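Local coordinates for protein alpha-Amylase (Thermotoga maritima, PDB 2B5D) that belongs to glycoside hydrolase family 57 as an alpha-amylase-type protein with a distorted (beta/alpha)7-barrel domain and added helical regions, at residues A[88-91]-A[92-95]; A[98-101]-A[102-106]; A[272-275]-A[276-279]. One frame throughout, in Å; residues are numbered along the deposited sequence.

Contact 1. Residues A[88-91]-A[92-95]; sequences EVER and TKKE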
loop_
_atom_site.group_PDB
_atom_site.type_symbol
_atom_site.label_atom_id
_atom_site.label_comp_id
_atom_site.label_asym_id
_atom_site.label_seq_id
_atom_site.Cartn_x
_atom_site.Cartn_y
_atom_site.Cartn_z
ATOM N N GLU A 88 -1.141 21.348 -31.129
ATOM C CA GLU A 88 -1.799 22.256 -30.219
ATOM C C GLU A 88 -2.086 23.601 -30.853
ATOM O O GLU A 88 -3.127 24.201 -30.566
ATOM C CB GLU A 88 -1.009 22.396 -28.913
ATOM C CG GLU A 88 -1.375 21.344 -27.850
ATOM C CD GLU A 88 -2.770 21.543 -27.227
ATOM O OE1 GLU A 88 -3.150 22.701 -26.961
ATOM O OE2 GLU A 88 -3.492 20.546 -26.981
ATOM N N VAL A 89 -1.189 24.064 -31.728
ATOM C CA VAL A 89 -1.426 25.316 -32.453
ATOM C C VAL A 89 -2.664 25.258 -33.387
ATOM O O VAL A 89 -3.351 26.268 -33.554
ATOM C CB VAL A 89 -0.152 25.886 -33.165
ATOM C CG1 VAL A 89 0.461 24.880 -34.086
ATOM C CG2 VAL A 89 -0.494 27.155 -33.956
ATOM N N GLU A 90 -2.951 24.086 -33.963
ATOM C CA GLU A 90 -4.185 23.894 -34.752
ATOM C C GLU A 90 -5.436 23.710 -33.890
ATOM O O GLU A 90 -6.418 24.429 -34.076
ATOM C CB GLU A 90 -4.053 22.755 -35.785
ATOM C CG GLU A 90 -3.778 23.224 -37.226
ATOM C CD GLU A 90 -5.048 23.569 -38.022
ATOM O OE1 GLU A 90 -5.064 23.296 -39.248
ATOM O OE2 GLU A 90 -6.024 24.105 -37.439
ATOM N N ARG A 91 -5.390 22.767 -32.947
ATOM C CA ARG A 91 -6.507 22.505 -32.028
ATOM C C ARG A 91 -6.937 23.745 -31.234
ATOM O O ARG A 91 -8.078 23.821 -30.782
ATOM C CB ARG A 91 -6.159 21.328 -31.094
ATOM C CG ARG A 91 -7.114 21.069 -29.891
ATOM C CD ARG A 91 -8.239 20.058 -30.187
ATOM N NE ARG A 91 -8.331 18.980 -29.178
ATOM C CZ ARG A 91 -9.147 18.962 -28.112
ATOM N NH1 ARG A 91 -9.972 19.979 -27.873
ATOM N NH2 ARG A 91 -9.137 17.920 -27.273
ATOM N N THR A 92 -6.031 24.711 -31.060
ATOM C CA THR A 92 -6.348 25.925 -30.285
ATOM C C THR A 92 -6.978 27.053 -31.102
ATOM O O THR A 92 -7.631 27.946 -30.537
ATOM C CB THR A 92 -5.125 26.494 -29.514
ATOM O OG1 THR A 92 -4.032 26.713 -30.413
ATOM C CG2 THR A 92 -4.709 25.560 -28.374
ATOM N N LYS A 93 -6.765 26.998 -32.422
ATOM C CA LYS A 93 -7.193 28.027 -33.373
ATOM C C LYS A 93 -8.616 28.579 -33.160
ATOM O O LYS A 93 -8.843 29.783 -33.313
ATOM C CB LYS A 93 -7.047 27.491 -34.793
ATOM C CG LYS A 93 -6.732 28.547 -35.851
ATOM C CD LYS A 93 -6.263 27.890 -37.158
ATOM C CE LYS A 93 -4.919 27.153 -37.017
ATOM N NZ LYS A 93 -3.758 28.076 -36.764
ATOM N N LYS A 94 -9.564 27.712 -32.804
ATOM C CA LYS A 94 -10.938 28.173 -32.585
ATOM C C LYS A 94 -11.312 28.331 -31.092
ATOM O O LYS A 94 -12.458 28.685 -30.761
ATOM C CB LYS A 94 -11.939 27.288 -33.348
ATOM C CG LYS A 94 -13.087 28.090 -34.023
ATOM C CD LYS A 94 -14.130 27.179 -34.728
ATOM C CE LYS A 94 -13.687 26.765 -36.159
ATOM N NZ LYS A 94 -14.292 25.450 -36.570
ATOM N N GLU A 95 -10.337 28.094 -30.206
ATOM C CA GLU A 95 -10.495 28.289 -28.749
ATOM C C GLU A 95 -10.069 29.710 -28.411
ATOM O O GLU A 95 -9.767 30.492 -29.322
ATOM C CB GLU A 95 -9.634 27.292 -27.982
ATOM C CG GLU A 95 -9.604 25.921 -28.606
ATOM C CD GLU A 95 -8.993 24.879 -27.693
ATOM O OE1 GLU A 95 -9.755 24.115 -27.060
ATOM O OE2 GLU A 95 -7.750 24.823 -27.595
#
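Glu88 meets Thr92 through both its carbonyl and its carboxylate. Glu88 O takes two hydrogen bonds from that one residue. Thr92 N donates to Glu88 O at 3.0 Å, an i to i+4 bond bent to 132° at the hydrogen. Thr92 OG1 donates to Glu88 O at 2.7 Å. The hydroxyl reaches back because OG1 sits between its own backbone N and carbonyl carbon (chi1 54°). The two side chains cross at about a right angle, with Glu88 OE1 3.5 Å from Thr92 CG2. The carboxylate of Glu88 is itself held by Tyr291 and by a salt bridge to Arg269. Val89 turns its side chain from this bend to Lys104 and Arg107 of helix 97-119. Glu90 O receives Lys93 N at 3.1 Å, with the donor well above the carbonyl plane. The Lys93 chain bends twice near its end, and its NZ makes a weak hydrogen bond to His100 NE2. Glu95 CG and its carboxylate both lie against Arg91 O. Glu95 OE2, 3.4 Å from Arg91 O, is a second acceptor and makes no bond there. Arg91 NH1 is 4.2 Å from Glu95 OE1, beyond a salt bridge, and Glu95 OE1 pairs instead with Arg269. Thr92 to Glu95 form a type I beta turn, with Glu95 N bonded to Thr92 O. Helix 68-91 thus ends in a turn towards the next helix. The threonine hydroxyl gives a carbonyl of the last turn a second donor. Arg269 bridges Glu88 and Glu95, and its charge probably offsets the two acids drawn together here.

Contact 2. Residues A[98-101]-A[102-106]; sequences LKHK and MAKFY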
loop_
_atom_site.group_PDB
_atom_site.type_symbol
_atom_site.label_atom_id
_atom_site.label_comp_id
_atom_site.label_asym_id
_atom_site.label_seq_id
_atom_site.Cartn_x
_atom_site.Cartn_y
_atom_site.Cartn_z
ATOM N N LEU A 98 -5.920 33.885 -26.203
ATOM C CA LEU A 98 -4.765 33.778 -25.286
ATOM C C LEU A 98 -4.149 32.395 -25.406
ATOM O O LEU A 98 -2.936 32.247 -25.599
ATOM C CB LEU A 98 -5.173 34.061 -23.829
ATOM C CG LEU A 98 -5.410 35.535 -23.463
ATOM C CD1 LEU A 98 -5.944 35.696 -22.052
ATOM C CD2 LEU A 98 -4.146 36.375 -23.659
ATOM N N LYS A 99 -5.028 31.400 -25.332
ATOM C CA LYS A 99 -4.701 29.995 -25.392
ATOM C C LYS A 99 -4.089 29.645 -26.735
ATOM O O LYS A 99 -3.055 28.965 -26.782
ATOM C CB LYS A 99 -5.957 29.178 -25.122
ATOM C CG LYS A 99 -5.748 27.682 -25.078
ATOM C CD LYS A 99 -7.010 27.019 -24.582
ATOM C CE LYS A 99 -6.807 25.544 -24.445
ATOM N NZ LYS A 99 -8.084 24.917 -23.982
ATOM N N HIS A 100 -4.697 30.128 -27.822
ATOM C CA HIS A 100 -4.090 29.988 -29.171
ATOM C C HIS A 100 -2.702 30.622 -29.265
ATOM O O HIS A 100 -1.778 30.009 -29.776
ATOM C CB HIS A 100 -4.993 30.536 -30.298
ATOM C CG HIS A 100 -4.437 30.294 -31.675
ATOM N ND1 HIS A 100 -3.876 31.294 -32.441
ATOM C CD2 HIS A 100 -4.297 29.152 -32.390
ATOM C CE1 HIS A 100 -3.431 30.782 -33.577
ATOM N NE2 HIS A 100 -3.679 29.484 -33.572
ATOM N N LYS A 101 -2.588 31.858 -28.778
ATOM C CA LYS A 101 -1.333 32.610 -28.770
ATOM C C LYS A 101 -0.195 31.883 -28.017
ATOM O O LYS A 101 0.923 31.775 -28.538
ATOM C CB LYS A 101 -1.585 33.979 -28.171
ATOM C CG LYS A 101 -0.446 34.941 -28.288
ATOM C CD LYS A 101 -0.768 36.238 -27.569
ATOM C CE LYS A 101 0.514 36.960 -27.194
ATOM N NZ LYS A 101 0.221 38.258 -26.529
ATOM N N MET A 102 -0.507 31.373 -26.814
ATOM C CA MET A 102 0.416 30.584 -25.999
ATOM C C MET A 102 0.926 29.356 -26.731
ATOM O O MET A 102 2.108 29.038 -26.653
ATOM C CB MET A 102 -0.242 30.150 -24.672
ATOM C CG MET A 102 0.211 30.869 -23.387
ATOM S SD MET A 102 1.942 31.477 -23.282
ATOM C CE MET A 102 1.625 33.171 -23.759
ATOM N N ALA A 103 0.038 28.662 -27.439
ATOM C CA ALA A 103 0.409 27.438 -28.153
ATOM C C ALA A 103 1.473 27.720 -29.200
ATOM O O ALA A 103 2.298 26.869 -29.499
ATOM C CB ALA A 103 -0.807 26.793 -28.785
ATOM N N LYS A 104 1.458 28.929 -29.743
ATOM C CA LYS A 104 2.432 29.322 -30.759
ATOM C C LYS A 104 3.732 29.792 -30.098
ATOM O O LYS A 104 4.828 29.583 -30.648
ATOM C CB LYS A 104 1.843 30.400 -31.681
ATOM C CG LYS A 104 0.346 30.203 -31.893
ATOM C CD LYS A 104 -0.168 30.688 -33.233
ATOM C CE LYS A 104 0.040 32.166 -33.435
ATOM N NZ LYS A 104 1.203 32.280 -34.337
ATOM N N PHE A 105 3.596 30.428 -28.924
ATOM C CA PHE A 105 4.751 30.745 -28.099
ATOM C C PHE A 105 5.500 29.449 -27.781
ATOM O O PHE A 105 6.716 29.378 -27.970
ATOM C CB PHE A 105 4.374 31.480 -26.807
ATOM C CG PHE A 105 5.525 31.578 -25.816
ATOM C CD1 PHE A 105 5.826 30.510 -24.958
ATOM C CD2 PHE A 105 6.326 32.719 -25.766
ATOM C CE1 PHE A 105 6.893 30.585 -24.066
ATOM C CE2 PHE A 105 7.394 32.802 -24.863
ATOM C CZ PHE A 105 7.670 31.729 -24.008
ATOM N N TYR A 106 4.746 28.440 -27.336
ATOM C CA TYR A 106 5.277 27.122 -26.966
ATOM C C TYR A 106 6.001 26.385 -28.077
ATOM O O TYR A 106 7.037 25.771 -27.830
ATOM C CB TYR A 106 4.175 26.232 -26.392
ATOM C CG TYR A 106 3.858 26.515 -24.952
ATOM C CD1 TYR A 106 2.543 26.661 -24.524
ATOM C CD2 TYR A 106 4.880 26.656 -24.013
ATOM C CE1 TYR A 106 2.242 26.927 -23.188
ATOM C CE2 TYR A 106 4.596 26.921 -22.687
ATOM C CZ TYR A 106 3.277 27.050 -22.273
ATOM O OH TYR A 106 3.013 27.299 -20.945
#
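His100 and Lys104 form the tight side of this helical contact. Lys104 CD comes to 3.3 Å from His100 CE1, and CE follows a little farther off. Lys104 CG lies over one face of the imidazole, displaced towards the rim, and the two side chains cross at a slant. His100 has CG opposite its backbone N (chi1 -175°), which swings the ring towards the lysine chain one turn on. The same CG of Lys104 packs 3.0 Å from His100 O. The residues belong to helix 97-119, and its backbone bonds run through both segments. Met102 N donates to Leu98 O at 2.9 Å and nearly straight, 165° at the hydrogen. Phe105 N donates to Lys101 O at 3.0 Å, in the carbonyl plane. Lys104 N is held less firmly, by weak bonds to His100 O at 3.4 Å and to Lys101 O at 3.1 Å. Met102 and Ala103 are buried, and this flank of the helix packs on Tyr291, Tyr307 and Ile309 of the same chain. Tyr106 OH bonds to Arg259 and to Lys290 O. The looser side is that of Lys99 and Lys101, whose extended chains leave the contact. Lys101 NZ goes to a salt bridge with Asp310, and Lys99 NZ to a weak, long pairing with Glu95. Lys104 NZ stays 5.5 Å from His100 ND1. Lys104 thus gives the imidazole methylene packing, while Lys93 NZ supplies a polar partner, a weak one, at His100 NE2.

Contact 3. Residues A[272-275]-A[276-279]; sequences EYIK and DYID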
loop_
_atom_site.group_PDB
_atom_site.type_symbol
_atom_site.label_atom_id
_atom_site.label_comp_id
_atom_site.label_asym_id
_atom_site.label_seq_id
_atom_site.Cartn_x
_atom_site.Cartn_y
_atom_site.Cartn_z
ATOM N N GLU A 272 -7.971 10.434 -25.973
ATOM C CA GLU A 272 -7.554 9.916 -27.282
ATOM C C GLU A 272 -6.602 10.879 -27.974
ATOM O O GLU A 272 -5.673 10.459 -28.672
ATOM C CB GLU A 272 -8.751 9.588 -28.181
ATOM C CG GLU A 272 -8.481 8.365 -29.086
ATOM C CD GLU A 272 -9.560 8.130 -30.131
ATOM O OE1 GLU A 272 -10.280 9.095 -30.472
ATOM O OE2 GLU A 272 -9.679 6.977 -30.610
ATOM N N TYR A 273 -6.843 12.170 -27.759
ATOM C CA TYR A 273 -5.965 13.232 -28.235
ATOM C C TYR A 273 -4.562 13.129 -27.619
ATOM O O TYR A 273 -3.547 13.224 -28.323
ATOM C CB TYR A 273 -6.585 14.592 -27.900
ATOM C CG TYR A 273 -5.758 15.768 -28.351
ATOM C CD1 TYR A 273 -4.627 16.178 -27.628
ATOM C CD2 TYR A 273 -6.096 16.477 -29.499
ATOM C CE1 TYR A 273 -3.857 17.258 -28.045
ATOM C CE2 TYR A 273 -5.336 17.560 -29.919
ATOM C CZ TYR A 273 -4.222 17.943 -29.188
ATOM O OH TYR A 273 -3.477 19.014 -29.608
ATOM N N ILE A 274 -4.534 12.905 -26.306
ATOM C CA ILE A 274 -3.344 13.147 -25.485
ATOM C C ILE A 274 -2.503 11.901 -25.155
ATOM O O ILE A 274 -1.399 12.030 -24.622
ATOM C CB ILE A 274 -3.718 13.965 -24.186
ATOM C CG1 ILE A 274 -2.493 14.713 -23.627
ATOM C CG2 ILE A 274 -4.428 13.091 -23.135
ATOM C CD1 ILE A 274 -1.943 15.808 -24.545
ATOM N N LYS A 275 -3.017 10.725 -25.538
ATOM C CA LYS A 275 -2.496 9.389 -25.152
ATOM C C LYS A 275 -0.976 9.159 -25.196
ATOM O O LYS A 275 -0.400 8.673 -24.217
ATOM C CB LYS A 275 -3.238 8.273 -25.932
ATOM C CG LYS A 275 -2.723 6.804 -25.729
ATOM C CD LYS A 275 -2.596 6.351 -24.244
ATOM C CE LYS A 275 -3.945 6.199 -23.519
ATOM N NZ LYS A 275 -4.615 4.888 -23.782
ATOM N N ASP A 276 -0.336 9.482 -26.317
ATOM C CA ASP A 276 1.104 9.226 -26.452
ATOM C C ASP A 276 1.999 10.445 -26.136
ATOM O O ASP A 276 3.051 10.651 -26.758
ATOM C CB ASP A 276 1.426 8.613 -27.820
ATOM C CG ASP A 276 0.944 9.465 -28.964
ATOM O OD1 ASP A 276 0.067 10.334 -28.734
ATOM O OD2 ASP A 276 1.441 9.262 -30.090
ATOM N N TYR A 277 1.561 11.244 -25.161
ATOM C CA TYR A 277 2.380 12.306 -24.576
ATOM C C TYR A 277 2.324 12.228 -23.059
ATOM O O TYR A 277 3.100 12.888 -22.371
ATOM C CB TYR A 277 1.948 13.683 -25.070
ATOM C CG TYR A 277 1.804 13.763 -26.568
ATOM C CD1 TYR A 277 0.540 13.760 -27.163
ATOM C CD2 TYR A 277 2.928 13.817 -27.399
ATOM C CE1 TYR A 277 0.399 13.823 -28.545
ATOM C CE2 TYR A 277 2.797 13.877 -28.784
ATOM C CZ TYR A 277 1.531 13.880 -29.343
ATOM O OH TYR A 277 1.384 13.945 -30.700
ATOM N N ILE A 278 1.407 11.417 -22.542
ATOM C CA ILE A 278 1.415 11.044 -21.126
ATOM C C ILE A 278 2.204 9.744 -20.927
ATOM O O ILE A 278 2.940 9.315 -21.813
ATOM C CB ILE A 278 -0.022 10.935 -20.525
ATOM C CG1 ILE A 278 -0.908 10.027 -21.398
ATOM C CG2 ILE A 278 -0.614 12.330 -20.317
ATOM C CD1 ILE A 278 -2.348 9.882 -20.949
ATOM N N ASP A 279 2.044 9.130 -19.759
ATOM C CA ASP A 279 2.690 7.858 -19.433
ATOM C C ASP A 279 2.187 6.710 -20.329
ATOM O O ASP A 279 0.986 6.632 -20.615
ATOM C CB ASP A 279 2.429 7.522 -17.962
ATOM C CG ASP A 279 3.559 6.716 -17.325
ATOM O OD1 ASP A 279 3.267 5.622 -16.803
ATOM O OD2 ASP A 279 4.731 7.174 -17.330
#
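Lys275 meets Asp276 and Ile278 as the chain leaves the short helix 271-274. Its CB and CG lie against Asp276 N, with CB at 3.2 Å from that N. Lys275 O is 3.2 Å from Ile278 CG1. The Lys275 chain bends at three torsions, and its NZ comes close to Arg421 of the second subunit, a like charge. Ile274 touches both Tyr277 and Ile278. Its CD1 lies 4.1 Å from Tyr277 CD1, and the two side chains slant across each other. Its CG2 lies 4.4 Å from Ile278 CD1, a looser apolar contact. With CG1 opposite the backbone N (chi1 -157°), Ile274 sends CD1 towards the tyrosine. Ile274 O also accepts a hydrogen bond from Tyr277 N at 3.1 Å, with 145° at the hydrogen. This i to i+3 bond closes a turn at the helix, within the glycosyl hydrolase family 57 region, on the outer helical part of the chain. The ring of Tyr277 then lies against helix 68-91, packing on Lys80 and Leu84, with its hydroxyl bonded to Glu83 and Lys87. Tyr273 O meets that ring at its edge, in plane, 4.0 Å from Tyr277 CE1. Ile278 also packs on Ile285.

In the fold
Contacts 1 and 2 follow each other in the chain, contact 1 at the end of helix 68-91 and the loop after it, contact 2 on helix 97-119. Their centres are about 9 Å apart. They touch directly: Thr92 OG1 is 3.2 Å from His100 CD2, and Lys93 CA is 3.3 Å from the same CD2. Contact 3 comes much later in sequence, yet it touches contact 1, with centres about 17 Å apart. There Glu88 OE2 and Tyr273 OH are 3.0 Å apart, a probable hydrogen bond, and Arg91 NE packs against Tyr273 CD2 at 3.4 Å. Contacts 2 and 3 do not touch, with nearest atoms about 8 Å apart. Contact 1 touches both and so joins them. All three sit far from the chain's centre.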